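Local coordinates for PTS-dependent dihydroxyacetone kinase, ADP-binding subunit DhaL (Lactococcus lactis subsp. lactis, PDB 3CR3), which binds ADP and magnesium, takes a phosphoryl group from DhaM to turn the bound ADP into ATP, and passes it to dihydroxyacetone bound to DhaK, at residues A[5-8]-A[9-12]; A[15-18]-A[19-22]; A[85-88]-A[89-92]; A[98-101]-A[102-106]; A[183-186]-A[187-191]. All blocks are in the same frame, centred on the assembly; numbering follows the deposited sequence.

Contact 1 of 5, residues A[5-8]-A[9-12]; sequences DTTI and EWLG
Thr7 and Leu11 come together one helical turn apart because Thr7 sets its methyl CG2 opposite its own backbone N, while Leu11 turns CG opposite its carbonyl carbon (chi1 -70°). The two side chains then run side by side in the same direction, with Thr7 CG2 4.0 Å from Leu11 CD1. The same methyl also approaches the indole obliquely, Thr7 CG2 lying 4.3 Å from Trp10 CE3. Threonine suits this buried place: the methyl faces apolar neighbours, and the hydroxyl beside the backbone bonds to Thr3 O. Thr6 is rotated differently. Its OG1 meets Thr3 N, just before the helix, and its methyl is left beside the extended Glu9 chain, where Thr6 CG2 is 3.9 Å from Glu9 OE1, an ordinary contact on the more exposed side. Beneath the side chains runs regular alpha-helical bonding; the straightest bond, Leu11 N to Thr7 O, is 3.0 Å long at 171°. Trp10 N reaches Thr6 O at 2.8 Å, and Gly12 N completes the turn on Ile8 O.

Helix 4-20 is thus two-sided, with Glu9 outward and Trp10 and Leu11 inward. Trp10 packs on helix 175-191 and gives its NE1 hydrogen to Leu183 O; Thr7 and Leu11 lean on helix 60-74, and Leu11 also on helix 37-54.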
loop_
_atom_site.group_PDB
_atom_site.type_symbol
_atom_site.label_atom_id
_atom_site.label_comp_id
_atom_site.label_asym_id
_atom_site.label_seq_id
_atom_site.Cartn_x
_atom_site.Cartn_y
_atom_site.Cartn_z
ATOM N N ASP A 5 24.011 -32.799 -24.921
ATOM C CA ASP A 5 25.363 -32.442 -24.525
ATOM C C ASP A 5 25.689 -30.951 -24.769
ATOM O O ASP A 5 26.294 -30.292 -23.906
ATOM C CB ASP A 5 26.387 -33.337 -25.234
ATOM C CG ASP A 5 26.419 -34.788 -24.693
ATOM O OD1 ASP A 5 25.860 -35.097 -23.612
ATOM O OD2 ASP A 5 27.047 -35.635 -25.365
ATOM N N THR A 6 25.308 -30.419 -25.930
ATOM C CA THR A 6 25.606 -29.019 -26.233
ATOM C C THR A 6 24.686 -28.061 -25.493
ATOM O O THR A 6 25.078 -26.931 -25.216
ATOM C CB THR A 6 25.603 -28.688 -27.757
ATOM O OG1 THR A 6 24.316 -28.975 -28.324
ATOM C CG2 THR A 6 26.685 -29.481 -28.475
ATOM N N THR A 7 23.468 -28.502 -25.187
ATOM C CA THR A 7 22.572 -27.732 -24.325
ATOM C C THR A 7 23.175 -27.600 -22.932
ATOM O O THR A 7 23.237 -26.498 -22.385
ATOM C CB THR A 7 21.138 -28.310 -24.262
ATOM O OG1 THR A 7 20.586 -28.350 -25.579
ATOM C CG2 THR A 7 20.237 -27.430 -23.397
ATOM N N ILE A 8 23.645 -28.711 -22.369
ATOM C CA ILE A 8 24.306 -28.662 -21.069
ATOM C C ILE A 8 25.597 -27.830 -21.127
ATOM O O ILE A 8 25.902 -27.075 -20.194
ATOM C CB ILE A 8 24.531 -30.069 -20.478
ATOM C CG1 ILE A 8 23.195 -30.620 -19.952
ATOM C CG2 ILE A 8 25.564 -30.025 -19.353
ATOM C CD1 ILE A 8 23.180 -32.119 -19.687
ATOM N N GLU A 9 26.338 -27.966 -22.223
ATOM C CA GLU A 9 27.504 -27.127 -22.468
ATOM C C GLU A 9 27.109 -25.645 -22.472
ATOM O O GLU A 9 27.773 -24.827 -21.841
ATOM C CB GLU A 9 28.171 -27.493 -23.799
ATOM C CG GLU A 9 29.462 -26.701 -24.097
ATOM C CD GLU A 9 30.006 -26.927 -25.503
ATOM O OE1 GLU A 9 29.346 -27.627 -26.313
ATOM O OE2 GLU A 9 31.107 -26.400 -25.802
ATOM N N TRP A 10 26.021 -25.322 -23.180
ATOM C CA TRP A 10 25.590 -23.930 -23.389
ATOM C C TRP A 10 25.239 -23.281 -22.058
ATOM O O TRP A 10 25.746 -22.204 -21.722
ATOM C CB TRP A 10 24.438 -23.854 -24.435
ATOM C CG TRP A 10 23.594 -22.589 -24.392
ATOM C CD1 TRP A 10 24.038 -21.303 -24.194
ATOM C CD2 TRP A 10 22.165 -22.495 -24.559
ATOM N NE1 TRP A 10 22.976 -20.426 -24.214
ATOM C CE2 TRP A 10 21.817 -21.125 -24.432
ATOM C CE3 TRP A 10 21.147 -23.434 -24.787
ATOM C CZ2 TRP A 10 20.500 -20.674 -24.536
ATOM C CZ3 TRP A 10 19.828 -22.983 -24.885
ATOM C CH2 TRP A 10 19.517 -21.613 -24.764
ATOM N N LEU A 11 24.416 -23.970 -21.283
ATOM C CA LEU A 11 23.971 -23.467 -19.994
ATOM C C LEU A 11 25.127 -23.319 -18.992
ATOM O O LEU A 11 25.107 -22.419 -18.156
ATOM C CB LEU A 11 22.837 -24.339 -19.427
ATOM C CG LEU A 11 21.519 -24.206 -20.195
ATOM C CD1 LEU A 11 20.591 -25.396 -19.955
ATOM C CD2 LEU A 11 20.821 -22.892 -19.861
ATOM N N GLY A 12 26.128 -24.188 -19.099
ATOM C CA GLY A 12 27.326 -24.100 -18.267
ATOM C C GLY A 12 28.111 -22.837 -18.573
ATOM O O GLY A 12 28.516 -22.126 -17.658
#

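Contact 2 of 5, residues A[15-18]-A[19-22]; sequences NEKI and QENK
Gln19 and Asn15, one turn apart near the C-terminal end of an alpha helix, join their side-chain amides by a hydrogen bond. The turn belongs to the all-helical DhaL fold and closes helix 4-20 just before helix 22-28. Gln19 NE2 donates a hydrogen bond to Asn15 OD1 at 2.9 Å, almost perfectly straight at 178°. The acceptor lies in the Gln19 amide plane, although the two amide planes are turned 70° apart. The first torsion of Gln19 (chi1 -56°) lays its CG 3.1 Å from Asn15 O, and the bend at chi2 then brings the amide to Asn15. Its NE2 has a second acceptor, Ala42 O, so glutamine fits a place where one amide nitrogen must serve two oxygens and link two helices. A leucine in its place would remove both donors, and would probably leave Asn15 OD1 and Ala42 O without these partners and the Asn15 amide freer to turn.

Ile18 is buried and its side chain meets Tyr182 of helix 175-191, as suits an apolar beta-branched residue on an inner face. Lys17 follows the same side with its aliphatic chain, while its NZ forms a salt bridge with Glu185. The backbone of Lys17 deals with the helix end: Asn21, the first residue to leave helical angles, folds its short side chain back. Lys17 O consequently accepts two hydrogens, from Asn21 N at 3.0 Å and, on a lone pair in its carbonyl plane, from Asn21 ND2 at 2.7 Å.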
loop_
_atom_site.group_PDB
_atom_site.type_symbol
_atom_site.label_atom_id
_atom_site.label_comp_id
_atom_site.label_asym_id
_atom_site.label_seq_id
_atom_site.Cartn_x
_atom_site.Cartn_y
_atom_site.Cartn_z
ATOM N N ASN A 15 26.019 -19.906 -17.269
ATOM C CA ASN A 15 26.290 -19.797 -15.831
ATOM C C ASN A 15 27.636 -19.126 -15.543
ATOM O O ASN A 15 27.725 -18.303 -14.637
ATOM C CB ASN A 15 26.232 -21.168 -15.157
ATOM C CG ASN A 15 26.480 -21.101 -13.654
ATOM O OD1 ASN A 15 25.873 -20.307 -12.940
ATOM N ND2 ASN A 15 27.376 -21.956 -13.169
ATOM N N GLU A 16 28.665 -19.473 -16.322
ATOM C CA GLU A 16 30.001 -18.881 -16.178
ATOM C C GLU A 16 30.013 -17.374 -16.451
ATOM O O GLU A 16 30.595 -16.618 -15.696
ATOM C CB GLU A 16 31.025 -19.585 -17.081
ATOM C CG GLU A 16 31.510 -20.936 -16.577
ATOM C CD GLU A 16 32.251 -21.736 -17.642
ATOM O OE1 GLU A 16 32.869 -21.122 -18.556
ATOM O OE2 GLU A 16 32.222 -22.990 -17.570
ATOM N N LYS A 17 29.378 -16.948 -17.543
ATOM C CA LYS A 17 29.236 -15.518 -17.843
ATOM C C LYS A 17 28.474 -14.791 -16.743
ATOM O O LYS A 17 28.788 -13.646 -16.416
ATOM C CB LYS A 17 28.497 -15.329 -19.162
ATOM C CG LYS A 17 29.300 -15.683 -20.393
ATOM C CD LYS A 17 30.302 -14.593 -20.723
ATOM C CE LYS A 17 30.940 -14.818 -22.068
ATOM N NZ LYS A 17 31.721 -13.608 -22.492
ATOM N N ILE A 18 27.465 -15.462 -16.194
ATOM C CA ILE A 18 26.617 -14.906 -15.139
ATOM C C ILE A 18 27.406 -14.709 -13.840
ATOM O O ILE A 18 27.372 -13.628 -13.252
ATOM C CB ILE A 18 25.359 -15.787 -14.885
ATOM C CG1 ILE A 18 24.333 -15.632 -16.025
ATOM C CG2 ILE A 18 24.736 -15.477 -13.535
ATOM C CD1 ILE A 18 23.797 -14.223 -16.219
ATOM N N GLN A 19 28.110 -15.753 -13.404
ATOM C CA GLN A 19 28.967 -15.678 -12.204
ATOM C C GLN A 19 30.085 -14.653 -12.359
ATOM O O GLN A 19 30.365 -13.901 -11.431
ATOM C CB GLN A 19 29.580 -17.050 -11.882
ATOM C CG GLN A 19 28.565 -18.175 -11.698
ATOM C CD GLN A 19 27.575 -17.916 -10.586
ATOM O OE1 GLN A 19 27.860 -17.181 -9.648
ATOM N NE2 GLN A 19 26.407 -18.535 -10.680
ATOM N N GLU A 20 30.716 -14.627 -13.533
ATOM C CA GLU A 20 31.792 -13.679 -13.813
ATOM C C GLU A 20 31.323 -12.229 -13.725
ATOM O O GLU A 20 32.001 -11.385 -13.134
ATOM C CB GLU A 20 32.418 -13.947 -15.189
ATOM C CG GLU A 20 33.331 -15.197 -15.246
ATOM C CD GLU A 20 33.925 -15.455 -16.634
ATOM O OE1 GLU A 20 33.485 -14.808 -17.619
ATOM O OE2 GLU A 20 34.833 -16.311 -16.739
ATOM N N ASN A 21 30.160 -11.956 -14.311
ATOM C CA ASN A 21 29.643 -10.599 -14.422
ATOM C C ASN A 21 28.532 -10.224 -13.455
ATOM O O ASN A 21 27.801 -9.267 -13.720
ATOM C CB ASN A 21 29.160 -10.360 -15.855
ATOM C CG ASN A 21 30.250 -10.535 -16.862
ATOM O OD1 ASN A 21 31.144 -9.705 -16.954
ATOM N ND2 ASN A 21 30.189 -11.623 -17.638
ATOM N N LYS A 22 28.411 -10.943 -12.338
ATOM C CA LYS A 22 27.297 -10.717 -11.400
ATOM C C LYS A 22 27.260 -9.343 -10.734
ATOM O O LYS A 22 26.191 -8.738 -10.628
ATOM C CB LYS A 22 27.151 -11.850 -10.370
ATOM C CG LYS A 22 28.280 -12.001 -9.352
ATOM C CD LYS A 22 27.989 -13.184 -8.429
ATOM C CE LYS A 22 28.949 -13.237 -7.244
ATOM N NZ LYS A 22 28.779 -14.519 -6.475
#

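Contact 3 of 5, residues A[85-88]-A[89-92]; sequences SAFL and AMSK
One face of the Phe87 ring carries the methyl of Met90, modelled as selenomethionine: Met90 CE stands 3.4 Å from the Phe87 ring centroid, 14° off the normal, a CH-pi contact over the middle of the ring. The selenium lies behind it, Met90 SE being 4.7 Å from that centroid. The chain reaches this spot by running out extended and then bending at chi3 (-80°), which swings CE back over the ring. Packing is tight there, for Met90 CE is also 3.2 Å from Phe87 N and 3.7 Å from Ala86 CB.

This is a Met-aromatic pair between neighbouring turns on the largely buried side of helix 79-94, whose Met90 N to Ala86 O bond is 3.1 Å long. A serine at Phe87 would probably open a gap beneath the Met90 methyl and let its flexible end turn. Small alanines suit the other sides: Ala89 lies against Ala106 and Ala110 of helix 100-115, and Ala86 fits beside Trp128. On the more exposed flank Leu88 and Lys92 cross at a slant, with Lys92 CE 3.7 Å from Leu88 CG, the bent end of the lysine chain coming against the leucine branch point.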
loop_
_atom_site.group_PDB
_atom_site.type_symbol
_atom_site.label_atom_id
_atom_site.label_comp_id
_atom_site.label_asym_id
_atom_site.label_seq_id
_atom_site.Cartn_x
_atom_site.Cartn_y
_atom_site.Cartn_z
ATOM N N SER A 85 9.424 -18.768 -17.612
ATOM C CA SER A 85 8.403 -18.959 -18.636
ATOM C C SER A 85 9.033 -19.096 -20.031
ATOM O O SER A 85 8.535 -19.856 -20.861
ATOM C CB SER A 85 7.372 -17.833 -18.608
ATOM O OG SER A 85 6.704 -17.800 -17.351
ATOM N N ALA A 86 10.124 -18.375 -20.277
ATOM C CA ALA A 86 10.861 -18.544 -21.532
ATOM C C ALA A 86 11.289 -20.008 -21.650
ATOM O O ALA A 86 10.968 -20.672 -22.621
ATOM C CB ALA A 86 12.078 -17.601 -21.605
ATOM N N PHE A 87 11.970 -20.526 -20.632
ATOM C CA PHE A 87 12.440 -21.897 -20.690
ATOM C C PHE A 87 11.317 -22.934 -20.740
ATOM O O PHE A 87 11.446 -23.953 -21.403
ATOM C CB PHE A 87 13.484 -22.173 -19.596
ATOM C CG PHE A 87 14.868 -21.714 -19.984
ATOM C CD1 PHE A 87 15.669 -22.507 -20.793
ATOM C CD2 PHE A 87 15.345 -20.462 -19.588
ATOM C CE1 PHE A 87 16.932 -22.085 -21.195
ATOM C CE2 PHE A 87 16.604 -20.025 -19.982
ATOM C CZ PHE A 87 17.400 -20.835 -20.786
ATOM N N LEU A 88 10.203 -22.649 -20.080
ATOM C CA LEU A 88 9.070 -23.562 -20.078
ATOM C C LEU A 88 8.494 -23.740 -21.484
ATOM O O LEU A 88 8.187 -24.862 -21.901
ATOM C CB LEU A 88 7.994 -23.063 -19.110
ATOM C CG LEU A 88 6.951 -24.071 -18.639
ATOM C CD1 LEU A 88 7.585 -25.325 -17.995
ATOM C CD2 LEU A 88 6.022 -23.383 -17.663
ATOM N N ALA A 89 8.350 -22.631 -22.204
ATOM C CA ALA A 89 7.845 -22.660 -23.573
ATOM C C ALA A 89 8.839 -23.370 -24.488
ATOM O O ALA A 89 8.448 -24.179 -25.335
ATOM C CB ALA A 89 7.585 -21.260 -24.061
HETATM N N MSE A 90 10.129 -23.080 -24.295
HETATM C CA MSE A 90 11.205 -23.754 -25.026
HETATM C C MSE A 90 11.217 -25.251 -24.750
HETATM O O MSE A 90 11.505 -26.049 -25.640
HETATM C CB MSE A 90 12.568 -23.135 -24.702
HETATM C CG MSE A 90 12.701 -21.700 -25.198
HETATM SE SE MSE A 90 14.407 -20.882 -24.734
HETATM C CE MSE A 90 14.165 -20.356 -22.943
ATOM N N SER A 91 10.900 -25.622 -23.514
ATOM C CA SER A 91 10.754 -27.026 -23.154
ATOM C C SER A 91 9.659 -27.675 -24.016
ATOM O O SER A 91 9.870 -28.733 -24.619
ATOM C CB SER A 91 10.430 -27.176 -21.664
ATOM O OG SER A 91 10.330 -28.539 -21.303
ATOM N N LYS A 92 8.510 -27.013 -24.103
ATOM C CA LYS A 92 7.382 -27.570 -24.844
ATOM C C LYS A 92 7.685 -27.643 -26.349
ATOM O O LYS A 92 7.428 -28.669 -26.991
ATOM C CB LYS A 92 6.092 -26.804 -24.535
ATOM C CG LYS A 92 5.697 -26.856 -23.059
ATOM C CD LYS A 92 4.551 -25.895 -22.736
ATOM C CE LYS A 92 4.707 -25.236 -21.350
ATOM N NZ LYS A 92 4.042 -25.975 -20.243
#

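Contact 4 of 5, residues A[98-101]-A[102-106]; sequences LDTS and ELIYA
Asp99 meets Glu102 through a polar bond that begins a helix. Asp99 is the N-cap of helix 100-115, and its CG sits opposite its own backbone N (chi1 180°), which carries the carboxylate round to the first turn. There Asp99 OD2 accepts from Glu102 N at 3.0 Å, nearly straight at 169°, through its anti lone pair. The syn lone pair of the same oxygen takes the hydroxyl of Ser101, with Ser101 OG 3.3 Å from Asp99 OD2. Two donors thus grip one oxygen from different sides and fix the rotation of the carboxylate. Aspartate suits an N-cap because its short side chain can reach a backbone N-H left without an acceptor in the first turn.

Backbone bonds then take over: Leu103 N to Asp99 O at 3.1 Å, pointing nearly down the C=O axis, and Ile104 N to Thr100 O.

Van der Waals contacts line the inner side. Leu103 CD1 lies 3.8 Å from the carbonyl oxygen Leu98 O, and its side chain also touches Phe64 and Thr93; Ile104 meets Phe131 and Leu135 of helix 125-136, a place suited to a branched hydrocarbon.

Charge is the remaining kind. The Asp99 and Glu102 side chains cross at about a right angle, with Asp99 OD2 5.8 Å from Glu102 OE2, so any repulsion is likely to be mild on this exposed side. The negative carboxylate of Asp99 faces the partly positive start of the helix, an arrangement that would probably favour its ionised form and stabilise the first turn.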
loop_
_atom_site.group_PDB
_atom_site.type_symbol
_atom_site.label_atom_id
_atom_site.label_comp_id
_atom_site.label_asym_id
_atom_site.label_seq_id
_atom_site.Cartn_x
_atom_site.Cartn_y
_atom_site.Cartn_z
ATOM N N LEU A 98 14.078 -28.859 -32.386
ATOM C CA LEU A 98 15.209 -28.200 -31.746
ATOM C C LEU A 98 15.796 -27.102 -32.647
ATOM O O LEU A 98 16.876 -26.593 -32.383
ATOM C CB LEU A 98 16.268 -29.215 -31.288
ATOM C CG LEU A 98 15.806 -30.279 -30.274
ATOM C CD1 LEU A 98 16.835 -31.390 -30.082
ATOM C CD2 LEU A 98 15.478 -29.638 -28.945
ATOM N N ASP A 99 15.059 -26.724 -33.693
ATOM C CA ASP A 99 15.419 -25.551 -34.498
ATOM C C ASP A 99 15.630 -24.334 -33.598
ATOM O O ASP A 99 14.763 -23.988 -32.790
ATOM C CB ASP A 99 14.342 -25.241 -35.542
ATOM C CG ASP A 99 14.689 -24.025 -36.388
ATOM O OD1 ASP A 99 15.134 -24.196 -37.543
ATOM O OD2 ASP A 99 14.550 -22.898 -35.897
ATOM N N THR A 100 16.777 -23.685 -33.756
ATOM C CA THR A 100 17.192 -22.608 -32.863
ATOM C C THR A 100 16.240 -21.412 -32.884
ATOM O O THR A 100 15.829 -20.944 -31.819
ATOM C CB THR A 100 18.668 -22.210 -33.124
ATOM O OG1 THR A 100 19.485 -23.389 -33.047
ATOM C CG2 THR A 100 19.170 -21.187 -32.110
ATOM N N SER A 101 15.850 -20.940 -34.072
ATOM C CA SER A 101 14.935 -19.801 -34.133
ATOM C C SER A 101 13.531 -20.152 -33.600
ATOM O O SER A 101 12.914 -19.345 -32.921
ATOM C CB SER A 101 14.930 -19.101 -35.513
ATOM O OG SER A 101 14.042 -19.714 -36.443
ATOM N N GLU A 102 13.055 -21.370 -33.852
ATOM C CA GLU A 102 11.786 -21.843 -33.258
ATOM C C GLU A 102 11.771 -21.828 -31.724
ATOM O O GLU A 102 10.748 -21.484 -31.117
ATOM C CB GLU A 102 11.448 -23.247 -33.760
ATOM C CG GLU A 102 10.851 -23.277 -35.162
ATOM C CD GLU A 102 9.395 -23.684 -35.170
ATOM O OE1 GLU A 102 8.546 -22.973 -34.575
ATOM O OE2 GLU A 102 9.101 -24.737 -35.771
ATOM N N LEU A 103 12.897 -22.203 -31.108
ATOM C CA LEU A 103 13.053 -22.166 -29.653
ATOM C C LEU A 103 13.003 -20.726 -29.130
ATOM O O LEU A 103 12.214 -20.393 -28.236
ATOM C CB LEU A 103 14.362 -22.851 -29.211
ATOM C CG LEU A 103 14.469 -24.358 -29.526
ATOM C CD1 LEU A 103 15.847 -24.934 -29.147
ATOM C CD2 LEU A 103 13.357 -25.148 -28.842
ATOM N N ILE A 104 13.826 -19.876 -29.727
ATOM C CA ILE A 104 13.915 -18.483 -29.330
ATOM C C ILE A 104 12.541 -17.833 -29.497
ATOM O O ILE A 104 12.121 -17.047 -28.654
ATOM C CB ILE A 104 15.025 -17.729 -30.130
ATOM C CG1 ILE A 104 16.397 -18.405 -29.948
ATOM C CG2 ILE A 104 15.077 -16.246 -29.766
ATOM C CD1 ILE A 104 16.785 -18.724 -28.480
ATOM N N TYR A 105 11.837 -18.201 -30.570
ATOM C CA TYR A 105 10.493 -17.703 -30.805
ATOM C C TYR A 105 9.582 -18.104 -29.655
ATOM O O TYR A 105 8.857 -17.273 -29.123
ATOM C CB TYR A 105 9.927 -18.234 -32.129
ATOM C CG TYR A 105 8.533 -17.718 -32.432
ATOM C CD1 TYR A 105 8.348 -16.639 -33.288
ATOM C CD2 TYR A 105 7.400 -18.308 -31.849
ATOM C CE1 TYR A 105 7.072 -16.158 -33.572
ATOM C CE2 TYR A 105 6.120 -17.829 -32.115
ATOM C CZ TYR A 105 5.964 -16.753 -32.983
ATOM O OH TYR A 105 4.705 -16.273 -33.269
ATOM N N ALA A 106 9.614 -19.383 -29.283
ATOM C CA ALA A 106 8.829 -19.854 -28.138
ATOM C C ALA A 106 9.152 -19.010 -26.902
ATOM O O ALA A 106 8.253 -18.507 -26.255
ATOM C CB ALA A 106 9.084 -21.334 -27.866
#

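Contact 5 of 5, residues A[183-186]-A[187-191]; sequences LFET and LLEVV
Thr186 and Glu189 pass each other at a slant on one side of the last turns of helix 175-191, with Thr186 CG2 4.2 Å from Glu189 OE1. Glu189 runs extended from a CG placed opposite its carbonyl carbon (chi1 -67°), which brings its carboxylate back along the preceding turn toward Glu185. The two acids stand close, Glu185 OE2 being 4.4 Å from Glu189 OE2; that like-charge approach is probably eased by Lys17, which forms a salt bridge with Glu185 OE2. Glutamate suits position 185 because its long chain can carry the carboxylate to that lysine.

Thr186 turns its hydroxyl between its backbone N and carbonyl carbon, back over the preceding turn, where a carbonyl of Tyr182 or Leu183 can take the proton. Leu187 is directed differently, sending its branched end among Trp10, Leu2 and Phe131. Leu188 instead lays its CG over the turn before, 3.3 Å from Phe184 O, which accepts Leu188 N at 2.9 Å.

The regular pattern weakens toward the chain end. Val190 N to Thr186 O is a weak bond at 3.4 Å, and Leu187 O takes two donors, Val190 N at 3.1 Å and Val191 N at 2.9 Å, as the helix closes.

Around it, Phe184 stacks with Phe131 and meets Trp128 edge-to-face, both on helix 125-136. Thr186 and Leu187 pack on Trp10 of helix 4-20, while Glu185 leans on Leu145 of helix 142-151.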
loop_
_atom_site.group_PDB
_atom_site.type_symbol
_atom_site.label_atom_id
_atom_site.label_comp_id
_atom_site.label_asym_id
_atom_site.label_seq_id
_atom_site.Cartn_x
_atom_site.Cartn_y
_atom_site.Cartn_z
ATOM N N LEU A 183 23.312 -14.895 -22.512
ATOM C CA LEU A 183 22.621 -16.125 -22.884
ATOM C C LEU A 183 22.826 -16.488 -24.352
ATOM O O LEU A 183 23.135 -17.647 -24.683
ATOM C CB LEU A 183 21.118 -16.012 -22.571
ATOM C CG LEU A 183 20.289 -17.285 -22.755
ATOM C CD1 LEU A 183 20.802 -18.396 -21.829
ATOM C CD2 LEU A 183 18.826 -16.989 -22.459
ATOM N N PHE A 184 22.641 -15.495 -25.218
ATOM C CA PHE A 184 22.685 -15.708 -26.662
ATOM C C PHE A 184 24.091 -15.792 -27.215
ATOM O O PHE A 184 24.333 -16.512 -28.185
ATOM C CB PHE A 184 21.917 -14.602 -27.393
ATOM C CG PHE A 184 20.469 -14.503 -26.999
ATOM C CD1 PHE A 184 19.752 -15.643 -26.615
ATOM C CD2 PHE A 184 19.812 -13.270 -27.031
ATOM C CE1 PHE A 184 18.412 -15.559 -26.256
ATOM C CE2 PHE A 184 18.465 -13.175 -26.667
ATOM C CZ PHE A 184 17.765 -14.339 -26.289
ATOM N N GLU A 185 24.991 -15.010 -26.628
ATOM C CA GLU A 185 26.403 -15.054 -26.963
ATOM C C GLU A 185 27.003 -16.452 -26.715
ATOM O O GLU A 185 27.709 -16.981 -27.562
ATOM C CB GLU A 185 27.138 -13.935 -26.206
ATOM C CG GLU A 185 28.486 -14.269 -25.653
ATOM C CD GLU A 185 29.143 -13.068 -24.974
ATOM O OE1 GLU A 185 28.413 -12.132 -24.523
ATOM O OE2 GLU A 185 30.393 -13.076 -24.901
ATOM N N THR A 186 26.701 -17.045 -25.565
ATOM C CA THR A 186 27.123 -18.426 -25.272
ATOM C C THR A 186 26.402 -19.460 -26.157
ATOM O O THR A 186 26.975 -20.465 -26.545
ATOM C CB THR A 186 26.907 -18.765 -23.797
ATOM O OG1 THR A 186 25.569 -18.401 -23.411
ATOM C CG2 THR A 186 27.908 -17.992 -22.937
ATOM N N LEU A 187 25.140 -19.203 -26.473
ATOM C CA LEU A 187 24.411 -20.022 -27.429
ATOM C C LEU A 187 25.120 -20.067 -28.797
ATOM O O LEU A 187 25.348 -21.147 -29.360
ATOM C CB LEU A 187 22.968 -19.523 -27.581
ATOM C CG LEU A 187 22.086 -20.369 -28.519
ATOM C CD1 LEU A 187 22.117 -21.868 -28.147
ATOM C CD2 LEU A 187 20.683 -19.856 -28.502
ATOM N N LEU A 188 25.458 -18.889 -29.315
ATOM C CA LEU A 188 26.135 -18.766 -30.608
ATOM C C LEU A 188 27.466 -19.528 -30.644
ATOM O O LEU A 188 27.796 -20.174 -31.643
ATOM C CB LEU A 188 26.349 -17.284 -30.953
ATOM C CG LEU A 188 25.113 -16.480 -31.362
ATOM C CD1 LEU A 188 25.529 -15.095 -31.818
ATOM C CD2 LEU A 188 24.314 -17.180 -32.461
ATOM N N GLU A 189 28.210 -19.457 -29.543
ATOM C CA GLU A 189 29.469 -20.202 -29.386
ATOM C C GLU A 189 29.334 -21.717 -29.583
ATOM O O GLU A 189 30.230 -22.354 -30.143
ATOM C CB GLU A 189 30.080 -19.948 -28.005
ATOM C CG GLU A 189 30.572 -18.522 -27.761
ATOM C CD GLU A 189 31.055 -18.288 -26.329
ATOM O OE1 GLU A 189 30.986 -19.221 -25.496
ATOM O OE2 GLU A 189 31.514 -17.157 -26.039
ATOM N N VAL A 190 28.246 -22.307 -29.102
ATOM C CA VAL A 190 28.139 -23.769 -29.143
ATOM C C VAL A 190 27.335 -24.239 -30.351
ATOM O O VAL A 190 27.483 -25.374 -30.808
ATOM C CB VAL A 190 27.575 -24.381 -27.824
ATOM C CG1 VAL A 190 28.062 -23.609 -26.611
ATOM C CG2 VAL A 190 26.062 -24.447 -27.839
ATOM N N VAL A 191 26.502 -23.340 -30.864
ATOM C CA VAL A 191 25.532 -23.663 -31.900
ATOM C C VAL A 191 26.022 -23.232 -33.283
ATOM O O VAL A 191 26.022 -24.040 -34.212
ATOM C CB VAL A 191 24.121 -23.073 -31.535
ATOM C CG1 VAL A 191 23.429 -22.413 -32.732
ATOM C CG2 VAL A 191 23.242 -24.146 -30.890
#

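Contacts 1 and 2 follow each other on helix 4-20, and both meet contact 5: Trp10 NE1 lies 2.8 Å from Leu183 O, and Lys17 NZ 2.8 Å from Glu185 OE2. Contact 1 also touches contact 3, where Leu11 CD2 is 4.1 Å from Phe87 CZ. Contacts 3 and 4, on consecutive helices, pack closely, with Met90 CG 3.3 Å from Leu103 O, and contact 4 reaches contact 5 at Ile104 CD1 and Leu187 CD2, 4.1 Å apart. Contact 2 approaches the nucleotide site: its Lys22 side chain is about 4 Å from ADP-binding Gly38, and its Ile18 side chain about 10 Å from ADP.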